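Local structure of Ras GTPase-activating-like protein IQGAP2 (Homo sapiens, 5CJP) at residues D81-I86 with E215-A220; E74-K79 with K210-E215. The protein belongs to the RasGAP-related family and probably acts as a scaffold that binds GTP-loaded Rho-family GTPases, rather than as an active GTPase activator. One frame throughout, in Å; residues are numbered along the deposited sequence.

Contact 1 (D81-I86 with E215-A220); sequences DQVQDI and EKFPDA
Asp-85 OD2 takes two backbone N-H groups, from Asp-81 and Gln-82, tying the Asp-81 to Asp-85 loop together beside the Phe-217 ring. The Gln-82 bond, 2.8 Å from N to Asp-85 OD2, arrives nearly on the line of the C-O bond; the Asp-81 bond, 3.0 Å from its N to Asp-85 OD2, comes from above the carboxylate plane, 37° out of it. The loop borders another protein, whose chain makes a weak bond to Gln-84, and the Gln-82 side chain is about 6 Å from a bound GTP. Asp-81 O lies at the CE2 edge of Phe-217, near the ring plane. Val-83 CG2, the branch anti to the carbonyl carbon, lies over one face in a CH-pi position, its spacing doubtful in the model. At Phe-217 the chain leaves helix 200-216 and enters a type I turn, closed by Ala-220 N on Phe-217 O at 2.9 Å. Lys-216 NZ bonds to Val-80 O and stays 4.6 Å from Asp-81 OD2, close enough that the opposite charges may attract weakly. An alanine at Phe-217 would remove both the face under Val-83 CG2 and the edge beside Asp-81 O, and would probably leave the loop less covered. The carboxylate thus seems to supply the polar hold on the loop, and the ring an apolar cover.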
loop_
_atom_site.group_PDB
_atom_site.type_symbol
_atom_site.label_atom_id
_atom_site.label_comp_id
_atom_site.label_asym_id
_atom_site.label_seq_id
_atom_site.Cartn_x
_atom_site.Cartn_y
_atom_site.Cartn_z
ATOM N N ASP E 81 33.338 26.483 -16.552
ATOM C CA ASP E 81 34.415 27.258 -17.146
ATOM C C ASP E 81 34.941 28.421 -16.317
ATOM O O ASP E 81 36.122 28.748 -16.399
ATOM C CB ASP E 81 33.955 27.784 -18.496
ATOM C CG ASP E 81 33.668 26.674 -19.477
ATOM O OD1 ASP E 81 32.723 26.822 -20.284
ATOM O OD2 ASP E 81 34.399 25.660 -19.444
ATOM N N GLN E 82 34.077 29.041 -15.519
ATOM C CA GLN E 82 34.484 30.191 -14.711
ATOM C C GLN E 82 33.996 30.107 -13.266
ATOM O O GLN E 82 33.600 31.113 -12.686
ATOM C CB GLN E 82 33.950 31.476 -15.373
ATOM C CG GLN E 82 34.213 32.785 -14.620
ATOM C CD GLN E 82 32.936 33.438 -14.084
ATOM O OE1 GLN E 82 32.992 34.443 -13.371
ATOM N NE2 GLN E 82 31.784 32.870 -14.429
ATOM N N VAL E 83 34.039 28.920 -12.669
ATOM C CA VAL E 83 33.542 28.775 -11.301
ATOM C C VAL E 83 32.134 29.336 -11.403
ATOM O O VAL E 83 31.674 29.623 -12.501
ATOM C CB VAL E 83 34.356 29.625 -10.294
ATOM C CG1 VAL E 83 33.823 29.434 -8.880
ATOM C CG2 VAL E 83 35.811 29.245 -10.350
ATOM N N GLN E 84 31.440 29.498 -10.290
ATOM C CA GLN E 84 30.093 30.046 -10.345
ATOM C C GLN E 84 29.172 29.274 -11.295
ATOM O O GLN E 84 27.946 29.369 -11.191
ATOM C CB GLN E 84 30.140 31.516 -10.771
ATOM C CG GLN E 84 28.765 32.090 -11.069
ATOM C CD GLN E 84 28.792 33.515 -11.590
ATOM O OE1 GLN E 84 29.061 34.456 -10.845
ATOM N NE2 GLN E 84 28.509 33.677 -12.879
ATOM N N ASP E 85 29.767 28.516 -12.214
ATOM C CA ASP E 85 29.013 27.721 -13.172
ATOM C C ASP E 85 28.384 26.505 -12.493
ATOM O O ASP E 85 27.333 26.033 -12.928
ATOM C CB ASP E 85 29.911 27.262 -14.334
ATOM C CG ASP E 85 30.124 28.351 -15.390
ATOM O OD1 ASP E 85 29.127 28.948 -15.843
ATOM O OD2 ASP E 85 31.290 28.604 -15.779
ATOM N N ILE E 86 29.020 25.995 -11.433
ATOM C CA ILE E 86 28.459 24.848 -10.715
ATOM C C ILE E 86 27.217 25.327 -9.990
ATOM O O ILE E 86 26.456 24.523 -9.471
ATOM C CB ILE E 86 29.398 24.250 -9.638
ATOM C CG1 ILE E 86 30.756 24.911 -9.692
ATOM C CG2 ILE E 86 29.523 22.761 -9.814
ATOM C CD1 ILE E 86 30.726 26.275 -9.154
ATOM N N GLU E 215 40.550 22.433 -7.484
ATOM C CA GLU E 215 41.488 21.716 -8.331
ATOM C C GLU E 215 41.518 22.313 -9.739
ATOM O O GLU E 215 42.580 22.394 -10.351
ATOM C CB GLU E 215 41.114 20.235 -8.412
ATOM C CG GLU E 215 42.129 19.381 -9.166
ATOM C CD GLU E 215 41.507 18.155 -9.822
ATOM O OE1 GLU E 215 42.262 17.345 -10.408
ATOM O OE2 GLU E 215 40.266 18.008 -9.761
ATOM N N LYS E 216 40.356 22.737 -10.235
ATOM C CA LYS E 216 40.245 23.302 -11.578
ATOM C C LYS E 216 40.498 24.808 -11.642
ATOM O O LYS E 216 40.973 25.318 -12.651
ATOM C CB LYS E 216 38.866 22.996 -12.174
ATOM C CG LYS E 216 38.694 23.480 -13.615
ATOM C CD LYS E 216 37.398 22.976 -14.237
ATOM C CE LYS E 216 37.312 23.341 -15.704
ATOM N NZ LYS E 216 36.187 22.665 -16.427
ATOM N N PHE E 217 40.168 25.517 -10.572
ATOM C CA PHE E 217 40.383 26.955 -10.522
ATOM C C PHE E 217 41.257 27.324 -9.320
ATOM O O PHE E 217 40.774 27.864 -8.327
ATOM C CB PHE E 217 39.046 27.683 -10.426
ATOM C CG PHE E 217 38.082 27.337 -11.525
ATOM C CD1 PHE E 217 37.271 26.206 -11.435
ATOM C CD2 PHE E 217 37.964 28.156 -12.644
ATOM C CE1 PHE E 217 36.360 25.901 -12.435
ATOM C CE2 PHE E 217 37.056 27.860 -13.655
ATOM C CZ PHE E 217 36.250 26.727 -13.548
ATOM N N PRO E 218 42.568 27.047 -9.403
ATOM C CA PRO E 218 43.505 27.347 -8.311
ATOM C C PRO E 218 43.489 28.807 -7.883
ATOM O O PRO E 218 43.851 29.134 -6.756
ATOM C CB PRO E 218 44.854 26.930 -8.890
ATOM C CG PRO E 218 44.484 25.829 -9.843
ATOM C CD PRO E 218 43.270 26.407 -10.528
ATOM N N ASP E 219 43.062 29.683 -8.782
ATOM C CA ASP E 219 42.996 31.111 -8.490
ATOM C C ASP E 219 41.754 31.532 -7.739
ATOM O O ASP E 219 41.510 32.716 -7.558
ATOM C CB ASP E 219 43.061 31.930 -9.770
ATOM C CG ASP E 219 44.372 31.800 -10.449
ATOM O OD1 ASP E 219 45.325 31.338 -9.790
ATOM O OD2 ASP E 219 44.450 32.168 -11.636
ATOM N N ALA E 220 40.948 30.565 -7.332
ATOM C CA ALA E 220 39.736 30.879 -6.588
ATOM C C ALA E 220 40.134 31.004 -5.121
ATOM O O ALA E 220 40.940 30.215 -4.623
ATOM C CB ALA E 220 38.721 29.771 -6.766
#

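Contact 2 (E74-K79 with K210-E215); sequences EEIKSK and KNSIHE
Ile-76 and Ile-213 meet with their side chains crossed at about a right angle, the outer methylene and methyl of the first laid across the terminal methyl of the second. Ile-76 points toward helix 200-216, and with CG1 anti to its carbonyl carbon (chi1 -67°) and chi2 extended at 156° its CD1 reaches out to both Ser-212 and Ile-213. Ile-213 starts off along the flank of its helix; a chi2 of 53° bends the chain, and CD1 swings back to stand 3.8 Å from Ile-76 CG1 and against Ile-76 CD1. Ser-212 meets the same isoleucine with CB and OG, both against Ile-76 CD1: CB is 3.5 Å from Ile-76 CD1, while Ile-76 CG2 is more distant from Ser-212 OG, at 4.0 Å. The hydroxyl therefore rests on a hydrocarbon surface here, in a van der Waals contact. Between the backbones the nearest CA pair is Ile-76 and Ile-213, 7.0 Å apart. This is helix-on-helix core packing within the all-helical RasGAP-like domain, joining the end of helix 58-79 to helix 200-216. Ile-86 of helix 85-88 touches both isoleucines, and Leu-225 and Ile-228 of helix 222-243 pack on Ile-213, so the pair is buried among four helices. Directly after Ile-76, Lys-77 is the centre of an inverse gamma turn, in which Ser-78 N makes a weak bond to Ile-76 O at 2.8 Å.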
loop_
_atom_site.group_PDB
_atom_site.type_symbol
_atom_site.label_atom_id
_atom_site.label_comp_id
_atom_site.label_asym_id
_atom_site.label_seq_id
_atom_site.Cartn_x
_atom_site.Cartn_y
_atom_site.Cartn_z
ATOM N N GLU E 74 32.494 15.108 -12.886
ATOM C CA GLU E 74 32.225 14.988 -14.311
ATOM C C GLU E 74 31.670 16.335 -14.761
ATOM O O GLU E 74 32.116 16.917 -15.747
ATOM C CB GLU E 74 31.185 13.895 -14.554
ATOM C CG GLU E 74 31.047 13.470 -15.995
ATOM C CD GLU E 74 32.149 12.527 -16.425
ATOM O OE1 GLU E 74 32.745 12.762 -17.498
ATOM O OE2 GLU E 74 32.413 11.546 -15.696
ATOM N N GLU E 75 30.693 16.824 -14.010
ATOM C CA GLU E 75 30.031 18.094 -14.286
ATOM C C GLU E 75 31.001 19.272 -14.306
ATOM O O GLU E 75 31.007 20.081 -15.242
ATOM C CB GLU E 75 28.967 18.339 -13.220
ATOM C CG GLU E 75 28.208 19.653 -13.324
ATOM C CD GLU E 75 27.153 19.636 -14.413
ATOM O OE1 GLU E 75 26.831 18.530 -14.883
ATOM O OE2 GLU E 75 26.637 20.718 -14.784
ATOM N N ILE E 76 31.805 19.371 -13.252
ATOM C CA ILE E 76 32.775 20.447 -13.123
ATOM C C ILE E 76 33.772 20.482 -14.275
ATOM O O ILE E 76 33.812 21.461 -15.030
ATOM C CB ILE E 76 33.508 20.347 -11.789
ATOM C CG1 ILE E 76 32.520 20.630 -10.662
ATOM C CG2 ILE E 76 34.645 21.326 -11.733
ATOM C CD1 ILE E 76 32.928 20.034 -9.351
ATOM N N LYS E 77 34.576 19.433 -14.427
ATOM C CA LYS E 77 35.526 19.421 -15.530
ATOM C C LYS E 77 34.837 18.972 -16.806
ATOM O O LYS E 77 35.117 17.894 -17.310
ATOM C CB LYS E 77 36.700 18.484 -15.248
ATOM C CG LYS E 77 37.796 18.610 -16.304
ATOM C CD LYS E 77 38.866 17.542 -16.178
ATOM C CE LYS E 77 39.879 17.668 -17.309
ATOM N NZ LYS E 77 40.868 16.554 -17.312
ATOM N N SER E 78 33.940 19.805 -17.323
ATOM C CA SER E 78 33.193 19.481 -18.533
ATOM C C SER E 78 32.152 20.545 -18.866
ATOM O O SER E 78 31.827 20.765 -20.025
ATOM C CB SER E 78 32.492 18.135 -18.368
ATOM O OG SER E 78 31.590 17.903 -19.433
ATOM N N LYS E 79 31.618 21.193 -17.842
ATOM C CA LYS E 79 30.623 22.228 -18.057
ATOM C C LYS E 79 30.932 23.473 -17.238
ATOM O O LYS E 79 30.265 24.492 -17.382
ATOM C CB LYS E 79 29.226 21.722 -17.691
ATOM C CG LYS E 79 28.656 20.662 -18.619
ATOM C CD LYS E 79 27.195 20.472 -18.286
ATOM C CE LYS E 79 26.474 19.593 -19.280
ATOM N NZ LYS E 79 25.028 19.527 -18.915
ATOM N N LYS E 210 33.970 21.415 -3.101
ATOM C CA LYS E 210 35.011 22.405 -2.860
ATOM C C LYS E 210 36.377 22.012 -3.420
ATOM O O LYS E 210 36.983 22.770 -4.165
ATOM C CB LYS E 210 35.125 22.681 -1.352
ATOM C CG LYS E 210 36.333 23.509 -0.940
ATOM C CD LYS E 210 36.022 24.366 0.276
ATOM C CE LYS E 210 37.105 24.285 1.335
ATOM N NZ LYS E 210 37.029 22.994 2.070
ATOM N N ASN E 211 36.858 20.827 -3.063
ATOM C CA ASN E 211 38.163 20.371 -3.518
ATOM C C ASN E 211 38.237 20.191 -5.015
ATOM O O ASN E 211 39.322 20.128 -5.581
ATOM C CB ASN E 211 38.542 19.054 -2.840
ATOM C CG ASN E 211 38.554 19.163 -1.323
ATOM O OD1 ASN E 211 38.631 20.264 -0.767
ATOM N ND2 ASN E 211 38.487 18.019 -0.645
ATOM N N SER E 212 37.083 20.113 -5.658
ATOM C CA SER E 212 37.039 19.915 -7.095
ATOM C C SER E 212 37.152 21.254 -7.810
ATOM O O SER E 212 37.942 21.395 -8.766
ATOM C CB SER E 212 35.744 19.221 -7.469
ATOM O OG SER E 212 35.762 18.845 -8.824
ATOM N N ILE E 213 36.364 22.235 -7.360
ATOM C CA ILE E 213 36.428 23.572 -7.968
ATOM C C ILE E 213 37.828 24.128 -7.772
ATOM O O ILE E 213 38.386 24.735 -8.680
ATOM C CB ILE E 213 35.386 24.558 -7.363
ATOM C CG1 ILE E 213 34.020 24.283 -7.970
ATOM C CG2 ILE E 213 35.723 25.958 -7.648
ATOM C CD1 ILE E 213 33.677 22.923 -7.830
ATOM N N HIS E 214 38.401 23.898 -6.595
ATOM C CA HIS E 214 39.743 24.378 -6.296
ATOM C C HIS E 214 40.762 23.705 -7.187
ATOM O O HIS E 214 41.741 24.318 -7.591
ATOM C CB HIS E 214 40.110 24.096 -4.837
ATOM C CG HIS E 214 41.521 24.467 -4.482
ATOM N ND1 HIS E 214 42.184 23.929 -3.399
ATOM C CD2 HIS E 214 42.393 25.324 -5.065
ATOM C CE1 HIS E 214 43.402 24.436 -3.333
ATOM N NE2 HIS E 214 43.556 25.284 -4.332
ATOM N N GLU E 215 40.550 22.433 -7.484
ATOM C CA GLU E 215 41.488 21.716 -8.331
ATOM C C GLU E 215 41.518 22.313 -9.739
ATOM O O GLU E 215 42.580 22.394 -10.351
ATOM C CB GLU E 215 41.114 20.235 -8.412
ATOM C CG GLU E 215 42.129 19.381 -9.166
ATOM C CD GLU E 215 41.507 18.155 -9.822
ATOM O OE1 GLU E 215 42.262 17.345 -10.408
ATOM O OE2 GLU E 215 40.266 18.008 -9.761
#

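Contacts 1 and 2 lie side by side, their centres 7 Å apart, on one side of the chain's centre and within the RasGAP-like domain. Along the chain their segments alternate: 74-79, 81-86, 210-215, 215-220, the last two sharing Glu-215. Helix 200-216 serves both, its body packing in the buried contact 2 and its end leading into the surface contact 1. Two links join them: Lys-216 NZ probably bonds to Ile-76 O at 3.0 Å, and Ile-86 CG1 packs on Ile-213 CG1 at 3.7 Å. The turn between helix 58-79 and helix 85-88, which comes near the chain of another protein, is tied back to helix 200-216, which probably helps to keep it in place.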